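PDB 5KEI: 2,3-dihydroxybenzoate-AMP ligase from Mycobacterium smegmatis, which belongs to the ANL superfamily of AMP-binding enzymes, built from a large N-terminal part and a small C-terminal domain. Local coordinates for residues V110-L115 and P122-P127; V251-P254 and N258-L261; K457-I460 and E465-S468; L477-V482 and P508-A513; S538-A543 and K550-Q555. All coordinates share one frame; numbering follows the deposited sequence.

Interaction 1 (V110-L115 and P122-P127); sequences VALFGL and PVMCLP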
loop_
_atom_site.group_PDB
_atom_site.type_symbol
_atom_site.label_atom_id
_atom_site.label_comp_id
_atom_site.label_asym_id
_atom_site.label_seq_id
_atom_site.Cartn_x
_atom_site.Cartn_y
_atom_site.Cartn_z
ATOM N N VAL A 110 -12.316 11.920 -9.679
ATOM C CA VAL A 110 -12.049 13.208 -10.329
ATOM C C VAL A 110 -10.676 13.730 -9.917
ATOM O O VAL A 110 -9.902 14.173 -10.763
ATOM C CB VAL A 110 -13.117 14.258 -9.987
ATOM C CG1 VAL A 110 -12.860 15.551 -10.747
ATOM C CG2 VAL A 110 -14.511 13.708 -10.267
ATOM N N ALA A 111 -10.366 13.637 -8.623
ATOM C CA ALA A 111 -9.055 14.021 -8.111
ATOM C C ALA A 111 -7.903 13.138 -8.630
ATOM O O ALA A 111 -6.846 13.652 -9.006
ATOM C CB ALA A 111 -9.068 14.004 -6.598
ATOM N N LEU A 112 -8.090 11.819 -8.644
ATOM C CA LEU A 112 -7.012 10.924 -9.041
ATOM C C LEU A 112 -6.574 11.205 -10.498
ATOM O O LEU A 112 -5.407 11.502 -10.751
ATOM C CB LEU A 112 -7.440 9.466 -8.847
ATOM C CG LEU A 112 -6.450 8.372 -9.269
ATOM C CD1 LEU A 112 -5.140 8.418 -8.478
ATOM C CD2 LEU A 112 -7.096 6.980 -9.164
ATOM N N PHE A 113 -7.508 11.161 -11.445
ATOM C CA PHE A 113 -7.145 11.347 -12.847
ATOM C C PHE A 113 -6.867 12.820 -13.158
ATOM O O PHE A 113 -6.018 13.120 -13.994
ATOM C CB PHE A 113 -8.236 10.768 -13.761
ATOM C CG PHE A 113 -8.308 9.277 -13.696
ATOM C CD1 PHE A 113 -9.256 8.643 -12.910
ATOM C CD2 PHE A 113 -7.373 8.507 -14.355
ATOM C CE1 PHE A 113 -9.292 7.263 -12.820
ATOM C CE2 PHE A 113 -7.399 7.134 -14.270
ATOM C CZ PHE A 113 -8.364 6.514 -13.502
ATOM N N GLY A 114 -7.547 13.724 -12.450
ATOM C CA GLY A 114 -7.256 15.143 -12.521
ATOM C C GLY A 114 -5.803 15.395 -12.186
ATOM O O GLY A 114 -5.066 16.016 -12.959
ATOM N N LEU A 115 -5.376 14.888 -11.036
ATOM C CA LEU A 115 -3.981 14.989 -10.633
ATOM C C LEU A 115 -3.019 14.327 -11.633
ATOM O O LEU A 115 -1.982 14.904 -11.987
ATOM C CB LEU A 115 -3.805 14.385 -9.238
ATOM C CG LEU A 115 -4.261 15.303 -8.099
ATOM C CD1 LEU A 115 -4.373 14.553 -6.795
ATOM C CD2 LEU A 115 -3.284 16.469 -7.968
ATOM N N PRO A 122 0.352 11.724 -7.102
ATOM C CA PRO A 122 -0.417 11.716 -5.854
ATOM C C PRO A 122 0.131 10.717 -4.830
ATOM O O PRO A 122 0.684 9.672 -5.190
ATOM C CB PRO A 122 -1.827 11.333 -6.315
ATOM C CG PRO A 122 -1.611 10.576 -7.578
ATOM C CD PRO A 122 -0.453 11.241 -8.239
ATOM N N VAL A 123 0.034 11.104 -3.566
ATOM C CA VAL A 123 0.357 10.266 -2.426
ATOM C C VAL A 123 -0.965 9.824 -1.801
ATOM O O VAL A 123 -1.743 10.641 -1.303
ATOM C CB VAL A 123 1.214 11.021 -1.401
ATOM C CG1 VAL A 123 1.455 10.175 -0.172
ATOM C CG2 VAL A 123 2.540 11.440 -2.038
ATOM N N MET A 124 -1.242 8.530 -1.860
ATOM C CA MET A 124 -2.556 8.044 -1.459
ATOM C C MET A 124 -2.650 7.801 0.049
ATOM O O MET A 124 -2.428 6.683 0.534
ATOM C CB MET A 124 -2.886 6.775 -2.234
ATOM C CG MET A 124 -2.614 6.908 -3.721
ATOM S SD MET A 124 -3.506 8.296 -4.457
ATOM C CE MET A 124 -5.182 7.664 -4.485
ATOM N N CYS A 125 -2.992 8.856 0.781
ATOM C CA CYS A 125 -3.163 8.763 2.233
ATOM C C CYS A 125 -4.503 8.135 2.598
ATOM O O CYS A 125 -5.496 8.304 1.888
ATOM C CB CYS A 125 -3.050 10.141 2.877
ATOM S SG CYS A 125 -1.591 11.057 2.336
ATOM N N LEU A 126 -4.497 7.387 3.700
ATOM C CA LEU A 126 -5.681 6.743 4.255
ATOM C C LEU A 126 -6.348 7.647 5.295
ATOM O O LEU A 126 -5.691 8.510 5.878
ATOM C CB LEU A 126 -5.293 5.404 4.874
ATOM C CG LEU A 126 -4.526 4.588 3.844
ATOM C CD1 LEU A 126 -4.010 3.298 4.444
ATOM C CD2 LEU A 126 -5.406 4.337 2.607
ATOM N N PRO A 127 -7.660 7.464 5.524
ATOM C CA PRO A 127 -8.408 8.384 6.404
ATOM C C PRO A 127 -7.959 8.357 7.873
ATOM O O PRO A 127 -8.232 9.311 8.598
ATOM C CB PRO A 127 -9.860 7.897 6.272
ATOM C CG PRO A 127 -9.749 6.476 5.813
ATOM C CD PRO A 127 -8.534 6.443 4.925
#
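Leu112 and Leu115 of helix 107-117 lie over Pro122 and Met124 of strand 121-124, the axes of the two short pieces passing 10.0 Å apart and running roughly antiparallel, at 147°. No hydrogen bond links the segments, and the contact is made by methyl and methylene groups alone. Leu115 is directed at the strand; its side chain and the Pro122 ring run past each other in opposite directions, and Leu115 CD1 comes 4.1 Å from Pro122 CB. These are the last two elements of a beta-alpha-beta crossover, strand 97-101, helix 107-117 and strand 121-124, in which the helix covers a largely parallel sheet. Leu112, with CG anti to its backbone N (chi1 178°), reaches towards the strand, and CD1 lies 4.2 Å from Pro122 CG. The same methyl is 4.1 Å from Met124 CE, the two side chains crossing at about a right angle. Met124 is bent at both chi2 and chi3, a flexibility that suits methionine to this buried place. Pro122 is also flanked by Val100 and Leu209 of the strands next to its own.

Interaction 2 (V251-P254 and N258-L261); sequences VALP and NFPL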
loop_
_atom_site.group_PDB
_atom_site.type_symbol
_atom_site.label_atom_id
_atom_site.label_comp_id
_atom_site.label_asym_id
_atom_site.label_seq_id
_atom_site.Cartn_x
_atom_site.Cartn_y
_atom_site.Cartn_z
ATOM N N VAL A 251 -16.950 0.021 -3.661
ATOM C CA VAL A 251 -15.776 0.430 -2.901
ATOM C C VAL A 251 -16.181 0.626 -1.457
ATOM O O VAL A 251 -16.733 1.660 -1.089
ATOM C CB VAL A 251 -15.164 1.723 -3.470
ATOM C CG1 VAL A 251 -13.970 2.185 -2.624
ATOM C CG2 VAL A 251 -14.755 1.501 -4.932
ATOM N N ALA A 252 -15.919 -0.381 -0.639
ATOM C CA ALA A 252 -16.336 -0.351 0.758
ATOM C C ALA A 252 -15.164 0.004 1.682
ATOM O O ALA A 252 -15.350 0.606 2.742
ATOM C CB ALA A 252 -16.948 -1.692 1.151
ATOM N N LEU A 253 -13.964 -0.383 1.271
ATOM C CA LEU A 253 -12.739 -0.012 1.971
ATOM C C LEU A 253 -12.300 1.407 1.559
ATOM O O LEU A 253 -12.812 1.940 0.578
ATOM C CB LEU A 253 -11.655 -1.042 1.662
ATOM C CG LEU A 253 -12.042 -2.441 2.144
ATOM C CD1 LEU A 253 -11.240 -3.524 1.404
ATOM C CD2 LEU A 253 -11.863 -2.532 3.666
ATOM N N PRO A 254 -11.364 2.027 2.304
ATOM C CA PRO A 254 -10.905 3.368 1.906
ATOM C C PRO A 254 -10.300 3.389 0.501
ATOM O O PRO A 254 -9.328 2.689 0.238
ATOM C CB PRO A 254 -9.847 3.710 2.960
ATOM C CG PRO A 254 -9.531 2.436 3.637
ATOM C CD PRO A 254 -10.762 1.607 3.574
ATOM N N ASN A 258 -4.419 0.382 -1.780
ATOM C CA ASN A 258 -4.130 -0.489 -2.907
ATOM C C ASN A 258 -5.268 -1.477 -3.233
ATOM O O ASN A 258 -5.629 -1.667 -4.399
ATOM C CB ASN A 258 -2.844 -1.266 -2.632
ATOM C CG ASN A 258 -2.338 -2.001 -3.851
ATOM O OD1 ASN A 258 -2.494 -1.522 -4.975
ATOM N ND2 ASN A 258 -1.722 -3.157 -3.642
ATOM N N PHE A 259 -5.853 -2.066 -2.196
ATOM C CA PHE A 259 -6.775 -3.177 -2.388
ATOM C C PHE A 259 -8.044 -2.738 -3.161
ATOM O O PHE A 259 -8.318 -3.309 -4.210
ATOM C CB PHE A 259 -7.098 -3.818 -1.026
ATOM C CG PHE A 259 -7.874 -5.107 -1.107
ATOM C CD1 PHE A 259 -7.948 -5.832 -2.290
ATOM C CD2 PHE A 259 -8.541 -5.591 0.013
ATOM C CE1 PHE A 259 -8.659 -7.017 -2.367
ATOM C CE2 PHE A 259 -9.276 -6.784 -0.051
ATOM C CZ PHE A 259 -9.325 -7.504 -1.254
ATOM N N PRO A 260 -8.802 -1.714 -2.682
ATOM C CA PRO A 260 -9.932 -1.293 -3.539
ATOM C C PRO A 260 -9.551 -0.304 -4.641
ATOM O O PRO A 260 -10.426 0.125 -5.407
ATOM C CB PRO A 260 -10.887 -0.609 -2.561
ATOM C CG PRO A 260 -9.961 -0.026 -1.507
ATOM C CD PRO A 260 -8.811 -1.007 -1.375
ATOM N N LEU A 261 -8.283 0.083 -4.713
ATOM C CA LEU A 261 -7.861 0.986 -5.771
ATOM C C LEU A 261 -7.504 0.231 -7.070
ATOM O O LEU A 261 -7.836 0.671 -8.164
ATOM C CB LEU A 261 -6.678 1.832 -5.288
ATOM C CG LEU A 261 -6.185 2.904 -6.246
ATOM C CD1 LEU A 261 -7.330 3.838 -6.621
ATOM C CD2 LEU A 261 -5.023 3.662 -5.592
#
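Leu253 and Pro260 form the centre of an apolar contact between the loop leaving strand 248-251 and the first turn of helix 258-262. Leu253 CB stands 3.7 Å from Pro260 CG, and farther out its CD1 reaches Phe259 CD2 at 3.7 Å, approaching the aromatic ring obliquely. One leucine thus touches two successive helix residues, its root on the proline and its branch on the phenylalanine. Phe259 is turned to meet it by a chi1 of -171°, which sets the ring on the side of its own carbonyl carbon. Val251 adds a looser touch, CG1 to Pro260 CB at 4.2 Å, the two groups crossing at about a right angle.

Strand 248-251 is an inner member of a mixed, mostly parallel sheet in the AMP-binding part of the chain, and here a short loop carries the chain from that sheet into a short helix. Proline fits the first turn of a helix because its missing N-H is not needed there, and its compact ring presents carbon to the loop.

The one polar atom drawn into this packing is the carbonyl oxygen of Pro254, 3.3 Å from Pro260 CG; this is close contact with a ring carbon, and no hydrogen bond joins the segments. The loop is tied down from elsewhere, since Asn104 ND2 donates to Leu253 O, while Asn258 OD1 is hydrogen-bonded to Tyr230 OH.

Interaction 3 (K457-I460 and E465-S468); sequences KDVI and ENVS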
loop_
_atom_site.group_PDB
_atom_site.type_symbol
_atom_site.label_atom_id
_atom_site.label_comp_id
_atom_site.label_asym_id
_atom_site.label_seq_id
_atom_site.Cartn_x
_atom_site.Cartn_y
_atom_site.Cartn_z
ATOM N N LYS A 457 8.689 -13.028 13.875
ATOM C CA LYS A 457 8.919 -12.349 15.159
ATOM C C LYS A 457 10.387 -12.404 15.584
ATOM O O LYS A 457 11.161 -13.237 15.100
ATOM C CB LYS A 457 8.022 -12.934 16.268
ATOM C CG LYS A 457 6.530 -12.746 16.004
ATOM C CD LYS A 457 5.659 -13.116 17.189
ATOM C CE LYS A 457 4.699 -11.957 17.510
ATOM N NZ LYS A 457 3.534 -12.332 18.373
ATOM N N ASP A 458 10.762 -11.490 16.473
ATOM C CA ASP A 458 12.106 -11.466 17.027
ATOM C C ASP A 458 12.037 -10.949 18.467
ATOM O O ASP A 458 12.045 -9.738 18.729
ATOM C CB ASP A 458 13.021 -10.614 16.147
ATOM C CG ASP A 458 14.481 -10.712 16.544
ATOM O OD1 ASP A 458 14.787 -11.501 17.465
ATOM O OD2 ASP A 458 15.321 -10.008 15.925
ATOM N N VAL A 459 11.952 -11.884 19.406
ATOM C CA VAL A 459 11.665 -11.530 20.784
ATOM C C VAL A 459 12.883 -11.652 21.689
ATOM O O VAL A 459 13.614 -12.649 21.647
ATOM C CB VAL A 459 10.529 -12.401 21.349
ATOM C CG1 VAL A 459 10.815 -13.880 21.109
ATOM C CG2 VAL A 459 10.340 -12.123 22.824
ATOM N N ILE A 460 13.102 -10.620 22.497
ATOM C CA ILE A 460 14.114 -10.655 23.552
ATOM C C ILE A 460 13.453 -10.766 24.916
ATOM O O ILE A 460 12.633 -9.915 25.287
ATOM C CB ILE A 460 14.987 -9.407 23.551
ATOM C CG1 ILE A 460 15.570 -9.170 22.150
ATOM C CG2 ILE A 460 16.065 -9.534 24.646
ATOM C CD1 ILE A 460 16.353 -7.874 22.007
ATOM N N GLU A 465 9.502 -8.988 30.769
ATOM C CA GLU A 465 8.995 -8.456 29.516
ATOM C C GLU A 465 9.458 -9.286 28.345
ATOM O O GLU A 465 10.601 -9.739 28.298
ATOM C CB GLU A 465 9.428 -7.010 29.314
ATOM C CG GLU A 465 8.855 -6.059 30.350
ATOM C CD GLU A 465 7.336 -6.076 30.397
ATOM O OE1 GLU A 465 6.708 -6.188 29.313
ATOM O OE2 GLU A 465 6.782 -5.953 31.516
ATOM N N ASN A 466 8.536 -9.497 27.414
ATOM C CA ASN A 466 8.838 -10.089 26.127
ATOM C C ASN A 466 8.939 -8.951 25.125
ATOM O O ASN A 466 7.932 -8.477 24.601
ATOM C CB ASN A 466 7.763 -11.104 25.734
ATOM C CG ASN A 466 7.682 -12.268 26.714
ATOM O OD1 ASN A 466 8.442 -13.231 26.610
ATOM N ND2 ASN A 466 6.784 -12.164 27.696
ATOM N N VAL A 467 10.162 -8.480 24.903
ATOM C CA VAL A 467 10.379 -7.290 24.100
ATOM C C VAL A 467 10.563 -7.653 22.633
ATOM O O VAL A 467 11.294 -8.592 22.308
ATOM C CB VAL A 467 11.611 -6.502 24.594
ATOM C CG1 VAL A 467 11.827 -5.257 23.745
ATOM C CG2 VAL A 467 11.443 -6.139 26.064
ATOM N N SER A 468 9.896 -6.919 21.747
ATOM C CA SER A 468 10.112 -7.106 20.316
ATOM C C SER A 468 11.343 -6.330 19.863
ATOM O O SER A 468 11.394 -5.108 20.004
ATOM C CB SER A 468 8.890 -6.665 19.507
ATOM O OG SER A 468 9.155 -6.767 18.120
HETATM O O HOH W 1 9.080 -9.201 17.130
#
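Ile460 and Val467, the residues most buried here, face each other as a hydrogen-bonded antiparallel pair with their CA atoms 5.1 Å apart. Ile460 N gives its hydrogen to Val467 O at 2.7 Å, nearly straight at 166°. In return Val467 N donates to Ile460 O over 2.9 Å, from a position tilted 25° out of the carbonyl plane. Both side chains lie on the same face of this two-stranded beta hairpin, 459-462 with 465-468, and there they meet Ile499 of strand 498-505. Branched aliphatic residues suit this place, since they favour extended backbone and turn only carbon towards the buried side.

Val459 lies on the other face, paired with Ser468 in a non-hydrogen-bonded position. Its CA makes a CA-H...O contact with Val467 O, and its CG2, anti to the backbone N, comes 4.0 Å from Asn466 CB, the two side chains lying alongside and pointing the same way. A water accepts from Asp458 N at 2.9 Å and is hydrogen-bonded to Ser468 OG at 2.6 Å, bridging the two segments. That same hydroxyl sits at the N-cap of helix 469-477, with a weak bond to Asp471 N, whereas Asp458 OD2 forms a salt bridge with Lys549.

Interaction 4 (L477-V482 and P508-A513); sequences LTHPSV and PPVSLA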
loop_
_atom_site.group_PDB
_atom_site.type_symbol
_atom_site.label_atom_id
_atom_site.label_comp_id
_atom_site.label_asym_id
_atom_site.label_seq_id
_atom_site.Cartn_x
_atom_site.Cartn_y
_atom_site.Cartn_z
ATOM N N LEU A 477 15.499 3.712 14.775
ATOM C CA LEU A 477 15.723 4.192 13.417
ATOM C C LEU A 477 15.085 5.561 13.147
ATOM O O LEU A 477 15.517 6.264 12.241
ATOM C CB LEU A 477 15.203 3.162 12.407
ATOM C CG LEU A 477 16.024 1.869 12.304
ATOM C CD1 LEU A 477 15.235 0.765 11.633
ATOM C CD2 LEU A 477 17.319 2.124 11.561
ATOM N N THR A 478 14.086 5.959 13.935
ATOM C CA THR A 478 13.472 7.273 13.732
ATOM C C THR A 478 14.348 8.404 14.244
ATOM O O THR A 478 14.004 9.572 14.093
ATOM C CB THR A 478 12.096 7.397 14.412
ATOM O OG1 THR A 478 12.256 7.496 15.835
ATOM C CG2 THR A 478 11.194 6.214 14.034
ATOM N N HIS A 479 15.464 8.050 14.871
ATOM C CA HIS A 479 16.501 9.009 15.239
ATOM C C HIS A 479 17.352 9.325 14.002
ATOM O O HIS A 479 17.789 8.409 13.276
ATOM C CB HIS A 479 17.358 8.438 16.366
ATOM C CG HIS A 479 18.142 9.453 17.134
ATOM N ND1 HIS A 479 19.227 10.119 16.604
ATOM C CD2 HIS A 479 18.028 9.883 18.415
ATOM C CE1 HIS A 479 19.732 10.932 17.516
ATOM N NE2 HIS A 479 19.027 10.805 18.626
ATOM N N PRO A 480 17.578 10.625 13.744
ATOM C CA PRO A 480 18.379 11.098 12.603
ATOM C C PRO A 480 19.840 10.647 12.662
ATOM O O PRO A 480 20.521 10.636 11.639
ATOM C CB PRO A 480 18.276 12.624 12.707
ATOM C CG PRO A 480 17.933 12.885 14.143
ATOM C CD PRO A 480 17.052 11.741 14.547
ATOM N N SER A 481 20.315 10.276 13.844
ATOM C CA SER A 481 21.692 9.812 13.982
ATOM C C SER A 481 21.821 8.305 13.792
ATOM O O SER A 481 22.909 7.808 13.522
ATOM C CB SER A 481 22.263 10.222 15.343
ATOM O OG SER A 481 22.421 11.633 15.428
ATOM N N VAL A 482 20.714 7.581 13.926
ATOM C CA VAL A 482 20.727 6.137 13.713
ATOM C C VAL A 482 20.408 5.781 12.255
ATOM O O VAL A 482 19.261 5.928 11.782
ATOM C CB VAL A 482 19.727 5.416 14.632
ATOM C CG1 VAL A 482 19.838 3.907 14.452
ATOM C CG2 VAL A 482 19.956 5.807 16.084
ATOM N N PRO A 508 28.030 12.164 14.173
ATOM C CA PRO A 508 28.710 11.818 15.425
ATOM C C PRO A 508 27.814 10.947 16.303
ATOM O O PRO A 508 26.597 11.164 16.318
ATOM C CB PRO A 508 28.972 13.184 16.082
ATOM C CG PRO A 508 28.828 14.185 14.981
ATOM C CD PRO A 508 27.783 13.613 14.069
ATOM N N PRO A 509 28.401 9.969 17.017
ATOM C CA PRO A 509 27.559 9.053 17.785
ATOM C C PRO A 509 26.795 9.750 18.903
ATOM O O PRO A 509 27.074 10.888 19.276
ATOM C CB PRO A 509 28.560 8.033 18.337
ATOM C CG PRO A 509 29.864 8.712 18.296
ATOM C CD PRO A 509 29.825 9.608 17.108
ATOM N N VAL A 510 25.801 9.041 19.412
ATOM C CA VAL A 510 24.894 9.558 20.414
ATOM C C VAL A 510 24.967 8.613 21.606
ATOM O O VAL A 510 25.135 7.413 21.425
ATOM C CB VAL A 510 23.463 9.679 19.824
ATOM C CG1 VAL A 510 22.401 9.377 20.845
ATOM C CG2 VAL A 510 23.260 11.058 19.190
ATOM N N SER A 511 24.881 9.145 22.822
ATOM C CA SER A 511 24.980 8.307 24.019
ATOM C C SER A 511 23.697 7.520 24.273
ATOM O O SER A 511 22.636 7.873 23.761
ATOM C CB SER A 511 25.308 9.157 25.244
ATOM O OG SER A 511 24.184 9.921 25.642
ATOM N N LEU A 512 23.800 6.465 25.073
ATOM C CA LEU A 512 22.648 5.635 25.385
ATOM C C LEU A 512 21.553 6.475 26.030
ATOM O O LEU A 512 20.368 6.270 25.775
ATOM C CB LEU A 512 23.046 4.483 26.307
ATOM C CG LEU A 512 21.955 3.464 26.675
ATOM C CD1 LEU A 512 21.612 2.580 25.474
ATOM C CD2 LEU A 512 22.338 2.611 27.891
ATOM N N ALA A 513 21.950 7.437 26.852
ATOM C CA ALA A 513 20.970 8.237 27.569
ATOM C C ALA A 513 20.199 9.130 26.611
ATOM O O ALA A 513 19.025 9.409 26.822
ATOM C CB ALA A 513 21.637 9.061 28.651
#
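Val510 pushes its CG2 methyl into the angle between His479 and Ser481, which belong to a type I beta turn running from His479 to Val482. The turn links helix 469-477 to strand 482-492 in the C-terminal domain, and Val510 precedes helix 512-521, so the contact joins two connections near the surface of that domain. CG2 lies 3.9 Å from His479 CE1, reaching the ring obliquely from the opposite direction. It is equally far, 3.9 Å, from Ser481 OG, with Ser481 CB just behind at 4.1 Å. The touch is therefore van der Waals in kind, and no hydrogen bond passes between the segments. Val510 CG2 is anti to the carbonyl carbon and beside the backbone N, which brings this methyl to the turn.

A small branched residue fits here because it offers one methyl to the turn while its side chain also rests on Leu515 and Phe505. Leu515 touches His479 as well, and the imidazole meets the ring of His518 with the planes at about 60°, so helix 512-521 helps to hold it. Beyond Val510, Ser511 takes the N-cap position of that helix.

The turn is closed by Val482 N bonding to His479 O at 3.1 Å. Histidine adds a second bond of its own: Ser481 N donates to His479 ND1 over 3.0 Å, at 157° and only 6° out of the ring plane.

Interaction 5 (S538-A543 and K550-Q555); sequences SLPTTA and KAIVRQ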
loop_
_atom_site.group_PDB
_atom_site.type_symbol
_atom_site.label_atom_id
_atom_site.label_comp_id
_atom_site.label_asym_id
_atom_site.label_seq_id
_atom_site.Cartn_x
_atom_site.Cartn_y
_atom_site.Cartn_z
ATOM N N SER A 538 29.252 -1.055 10.139
ATOM C CA SER A 538 28.143 -1.673 9.415
ATOM C C SER A 538 27.649 -2.931 10.136
ATOM O O SER A 538 28.340 -3.485 10.993
ATOM C CB SER A 538 28.551 -2.007 7.975
ATOM O OG SER A 538 29.793 -2.689 7.942
ATOM N N LEU A 539 26.444 -3.370 9.794
ATOM C CA LEU A 539 25.886 -4.567 10.404
ATOM C C LEU A 539 26.056 -5.771 9.486
ATOM O O LEU A 539 25.820 -5.681 8.280
ATOM C CB LEU A 539 24.406 -4.364 10.746
ATOM C CG LEU A 539 24.072 -3.240 11.733
ATOM C CD1 LEU A 539 22.571 -3.140 11.914
ATOM C CD2 LEU A 539 24.767 -3.456 13.073
ATOM N N PRO A 540 26.511 -6.895 10.050
ATOM C CA PRO A 540 26.528 -8.141 9.283
ATOM C C PRO A 540 25.117 -8.593 8.876
ATOM O O PRO A 540 24.147 -8.367 9.607
ATOM C CB PRO A 540 27.175 -9.142 10.250
ATOM C CG PRO A 540 27.140 -8.477 11.604
ATOM C CD PRO A 540 27.238 -7.018 11.321
ATOM N N THR A 541 25.028 -9.231 7.711
ATOM C CA THR A 541 23.759 -9.681 7.144
ATOM C C THR A 541 23.832 -11.121 6.654
ATOM O O THR A 541 24.902 -11.605 6.289
ATOM C CB THR A 541 23.327 -8.792 5.963
ATOM O OG1 THR A 541 24.402 -8.705 5.013
ATOM C CG2 THR A 541 22.941 -7.399 6.445
ATOM N N THR A 542 22.691 -11.803 6.641
ATOM C CA THR A 542 22.597 -13.107 5.984
ATOM C C THR A 542 22.504 -12.936 4.462
ATOM O O THR A 542 22.397 -11.810 3.960
ATOM C CB THR A 542 21.380 -13.916 6.487
ATOM O OG1 THR A 542 20.161 -13.250 6.132
ATOM C CG2 THR A 542 21.439 -14.083 7.994
ATOM N N ALA A 543 22.535 -14.049 3.729
ATOM C CA ALA A 543 22.483 -14.021 2.259
ATOM C C ALA A 543 21.077 -13.721 1.730
ATOM O O ALA A 543 20.640 -14.288 0.724
ATOM C CB ALA A 543 22.986 -15.336 1.694
ATOM N N LYS A 550 22.835 -13.585 15.123
ATOM C CA LYS A 550 23.565 -14.660 15.770
ATOM C C LYS A 550 25.054 -14.380 15.642
ATOM O O LYS A 550 25.843 -14.732 16.516
ATOM C CB LYS A 550 23.202 -16.016 15.156
ATOM C CG LYS A 550 21.768 -16.082 14.646
ATOM C CD LYS A 550 21.292 -17.514 14.401
ATOM C CE LYS A 550 20.765 -18.171 15.675
ATOM N NZ LYS A 550 19.503 -17.543 16.175
ATOM N N ALA A 551 25.427 -13.722 14.551
ATOM C CA ALA A 551 26.811 -13.349 14.320
ATOM C C ALA A 551 27.207 -12.177 15.210
ATOM O O ALA A 551 28.299 -12.168 15.779
ATOM C CB ALA A 551 27.030 -13.001 12.862
ATOM N N ILE A 552 26.318 -11.192 15.319
ATOM C CA ILE A 552 26.543 -10.033 16.182
ATOM C C ILE A 552 26.712 -10.470 17.644
ATOM O O ILE A 552 27.498 -9.877 18.384
ATOM C CB ILE A 552 25.390 -9.002 16.062
ATOM C CG1 ILE A 552 25.299 -8.454 14.635
ATOM C CG2 ILE A 552 25.568 -7.855 17.041
ATOM C CD1 ILE A 552 24.251 -7.373 14.463
ATOM N N VAL A 553 25.991 -11.516 18.049
ATOM C CA VAL A 553 26.165 -12.091 19.382
ATOM C C VAL A 553 27.587 -12.639 19.560
ATOM O O VAL A 553 28.316 -12.188 20.449
ATOM C CB VAL A 553 25.154 -13.208 19.665
ATOM C CG1 VAL A 553 25.616 -14.051 20.842
ATOM C CG2 VAL A 553 23.787 -12.626 19.947
ATOM N N ARG A 554 27.995 -13.581 18.704
ATOM C CA ARG A 554 29.366 -14.111 18.733
ATOM C C ARG A 554 30.412 -13.043 18.376
ATOM O O ARG A 554 31.333 -13.287 17.594
ATOM C CB ARG A 554 29.525 -15.307 17.786
ATOM C CG ARG A 554 28.449 -16.384 17.874
ATOM C CD ARG A 554 28.435 -17.266 16.613
ATOM N NE ARG A 554 29.720 -17.278 15.903
ATOM C CZ ARG A 554 29.880 -16.937 14.623
ATOM N NH1 ARG A 554 28.835 -16.559 13.898
ATOM N NH2 ARG A 554 31.089 -16.971 14.062
ATOM N N GLN A 555 30.232 -11.853 18.937
ATOM C CA GLN A 555 31.239 -10.805 19.000
ATOM C C GLN A 555 30.941 -10.049 20.286
ATOM O O GLN A 555 30.665 -10.653 21.333
ATOM C CB GLN A 555 31.181 -9.850 17.799
ATOM C CG GLN A 555 31.008 -10.499 16.437
ATOM C CD GLN A 555 30.747 -9.494 15.324
ATOM O OE1 GLN A 555 30.961 -8.292 15.489
ATOM N NE2 GLN A 555 30.280 -9.986 14.180
#
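Pro540 and Ile552 make the tight part of this contact, with Pro540 CG only 3.5 Å from Ile552 CG1 and the two side chains crossing at about a right angle. Pro540 CD follows at 4.1 Å from the same carbon. Ile552 reaches the loop because CG1 is anti to its carbonyl carbon (chi1 -62°) and the chain then runs on extended to CD1. That methyl meets Leu539 CD2 at 4.2 Å, a looser touch on the inner side. There Leu539 and Ile552 both rest on Val502 of strand 498-505, so the loop after strand 532-535 and the last helix, 549-553, share the cover of strands 482-492 and 498-505 of the C-terminal domain.

Towards solvent the packing thins. Gln555, an exposed residue beyond the helix end, brings NE2 no nearer than 4.3 Å to Pro540 CG, an amide beside a ring carbon, a contact without a hydrogen bond. Its long polar chain suits this margin, whereas leucine and isoleucine suit the inner side. Pro540 stands between the two, its rigid ring suited to an irregular loop.

Since no hydrogen bond links the segments, the adhesion comes from van der Waals contact and the burial of hydrocarbon; with no polar bond to orient it, the fit depends on the shapes of the ring and the branched chains.

How the interactions relate
The five contacts follow one another along the chain without overlapping and fall into two groups. Interactions 1 and 2 lie in the large AMP-binding part, on different mixed sheets, with centres 13 Å apart. They touch directly: Pro127 CD is 3.6 Å from Pro254 CB, and Leu112 CD2 is 4.0 Å from Leu261 CD1, so the loops and helices beside the two sheets pack against each other. Interactions 3, 4 and 5 gather about strands 482-492 and 498-505, at the C-terminal end, with centres 18 to 22 Å apart and no mutual touch. At least 33 Å separates centres between groups, in keeping with the two-part build of this superfamily.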